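Local coordinates for mbGIPC protein (Monosiga brevicollis, PDB 6X1X) that probably binds the C-terminal tails of partner proteins through this PDZ domain of a choanoflagellate GIPC-family protein, at residues T59-C64 against A70-E75. Numbering follows the deposited sequence.
Sequences TDLNGC and ARMLKE
Met72 leaves the helix with CG anti to its backbone N (chi1 -171°) and stays extended at chi2, which brings SD to Thr59 and Leu61. The bend at chi3 (-73°) then sets CE beside Thr59 CG2. Thr59 meets it with its methyl branch, because CG2 rather than OG1 lies opposite the backbone N. The two side chains approach tip to tip, Thr59 CG2 standing 4.1 Å from Met72 CE. Two carbons approach the sulfur: Thr59 CB is 4.1 Å from Met72 SD, and Leu61 CD2 is 4.2 Å from Met72 SD. Leu61 comes in at a slant with one methyl. No hydrogen bond joins the segments, so the contact is apolar and small. Thr59 OG1 instead makes a weak hydrogen bond with Ile56 O. Ile56 of strand 52-56 touches both Met72 and Leu61.

Asp60 OD1 accepts from Asn62 N at 3.0 Å in an Asx turn, approached from above the carboxylate plane. A type II turn follows from Leu61 to Cys64, with Gly63 at its third position. On the helix, Arg71 NE forms a salt bridge with Glu75 OE2 at 2.9 Å, one turn on. The contact seats helix 66-75 against the short edge strand 59-60. This is the second helix of the PDZ fold, which in PDZ domains borders the peptide groove with the strand here at 20-23; Ala70 and Leu73 touch that strand through Ile22 and Leu20.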
loop_
_atom_site.group_PDB
_atom_site.type_symbol
_atom_site.label_atom_id
_atom_site.label_comp_id
_atom_site.label_asym_id
_atom_site.label_seq_id
_atom_site.Cartn_x
_atom_site.Cartn_y
_atom_site.Cartn_z
ATOM N N THR A 59 -8.220 8.789 3.990
ATOM C CA THR A 59 -7.363 9.534 4.902
ATOM C C THR A 59 -6.055 9.902 4.217
ATOM O O THR A 59 -5.377 9.033 3.668
ATOM C CB THR A 59 -7.036 8.662 6.107
ATOM O OG1 THR A 59 -8.250 8.239 6.724
ATOM C CG2 THR A 59 -6.205 9.441 7.110
ATOM N N ASP A 60 -5.684 11.178 4.278
ATOM C CA ASP A 60 -4.425 11.648 3.704
ATOM C C ASP A 60 -3.262 11.156 4.559
ATOM O O ASP A 60 -3.182 11.470 5.749
ATOM C CB ASP A 60 -4.460 13.177 3.685
ATOM C CG ASP A 60 -3.246 13.809 3.026
ATOM O OD1 ASP A 60 -2.359 13.089 2.536
ATOM O OD2 ASP A 60 -3.199 15.061 2.987
ATOM N N LEU A 61 -2.354 10.388 3.965
ATOM C CA LEU A 61 -1.223 9.835 4.699
ATOM C C LEU A 61 0.094 10.507 4.332
ATOM O O LEU A 61 1.169 9.980 4.646
ATOM C CB LEU A 61 -1.163 8.315 4.548
ATOM C CG LEU A 61 -2.424 7.640 5.092
ATOM C CD1 LEU A 61 -2.443 6.170 4.730
ATOM C CD2 LEU A 61 -2.533 7.808 6.593
ATOM N N ASN A 62 0.030 11.673 3.694
ATOM C CA ASN A 62 1.239 12.449 3.456
ATOM C C ASN A 62 1.925 12.785 4.775
ATOM O O ASN A 62 1.289 13.250 5.722
ATOM C CB ASN A 62 0.880 13.724 2.698
ATOM C CG ASN A 62 2.100 14.488 2.229
ATOM O OD1 ASN A 62 3.207 13.947 2.164
ATOM N ND2 ASN A 62 1.902 15.753 1.891
ATOM N N GLY A 63 3.233 12.541 4.837
ATOM C CA GLY A 63 4.002 12.809 6.029
ATOM C C GLY A 63 3.924 11.744 7.098
ATOM O O GLY A 63 4.651 11.835 8.093
ATOM N N CYS A 64 3.077 10.732 6.937
ATOM C CA CYS A 64 2.894 9.744 7.987
ATOM C C CYS A 64 4.010 8.707 7.977
ATOM O O CYS A 64 4.433 8.230 6.921
ATOM C CB CYS A 64 1.539 9.062 7.828
ATOM S SG CYS A 64 0.159 10.196 8.067
ATOM N N ALA A 70 0.952 1.563 9.070
ATOM C CA ALA A 70 0.786 0.166 9.446
ATOM C C ALA A 70 -0.336 0.004 10.450
ATOM O O ALA A 70 -1.142 -0.924 10.343
ATOM C CB ALA A 70 2.087 -0.376 10.032
ATOM N N ARG A 71 -0.386 0.884 11.449
ATOM C CA ARG A 71 -1.469 0.836 12.424
ATOM C C ARG A 71 -2.831 0.923 11.748
ATOM O O ARG A 71 -3.758 0.182 12.099
ATOM C CB ARG A 71 -1.301 1.986 13.408
ATOM C CG ARG A 71 -2.485 2.180 14.320
ATOM C CD ARG A 71 -2.241 3.339 15.256
ATOM N NE ARG A 71 -3.462 3.747 15.940
ATOM C CZ ARG A 71 -3.537 4.822 16.718
ATOM N NH1 ARG A 71 -2.458 5.581 16.893
ATOM N NH2 ARG A 71 -4.688 5.154 17.294
ATOM N N MET A 72 -2.963 1.809 10.762
ATOM C CA MET A 72 -4.244 1.975 10.089
ATOM C C MET A 72 -4.656 0.708 9.348
ATOM O O MET A 72 -5.829 0.321 9.369
ATOM C CB MET A 72 -4.171 3.181 9.162
ATOM C CG MET A 72 -5.519 3.570 8.569
ATOM S SD MET A 72 -5.553 5.243 7.909
ATOM C CE MET A 72 -5.548 6.176 9.441
ATOM N N LEU A 73 -3.705 0.047 8.681
ATOM C CA LEU A 73 -4.011 -1.203 7.990
ATOM C C LEU A 73 -4.299 -2.325 8.979
ATOM O O LEU A 73 -5.200 -3.144 8.760
ATOM C CB LEU A 73 -2.836 -1.579 7.091
ATOM C CG LEU A 73 -2.630 -0.657 5.895
ATOM C CD1 LEU A 73 -1.306 -0.966 5.219
ATOM C CD2 LEU A 73 -3.768 -0.798 4.907
ATOM N N LYS A 74 -3.534 -2.375 10.071
ATOM C CA LYS A 74 -3.694 -3.422 11.068
ATOM C C LYS A 74 -5.062 -3.349 11.730
ATOM O O LYS A 74 -5.674 -4.382 12.022
ATOM C CB LYS A 74 -2.592 -3.253 12.113
ATOM C CG LYS A 74 -2.597 -4.267 13.238
ATOM C CD LYS A 74 -1.453 -4.009 14.214
ATOM C CE LYS A 74 -0.105 -4.112 13.534
ATOM N NZ LYS A 74 1.003 -3.807 14.498
ATOM N N GLU A 75 -5.553 -2.130 11.975
ATOM C CA GLU A 75 -6.806 -1.949 12.694
ATOM C C GLU A 75 -8.031 -2.338 11.880
ATOM O O GLU A 75 -9.080 -2.614 12.468
ATOM C CB GLU A 75 -6.932 -0.513 13.199
ATOM C CG GLU A 75 -6.010 -0.264 14.373
ATOM C CD GLU A 75 -5.918 1.189 14.822
ATOM O OE1 GLU A 75 -6.547 2.091 14.212
ATOM O OE2 GLU A 75 -5.192 1.434 15.807
#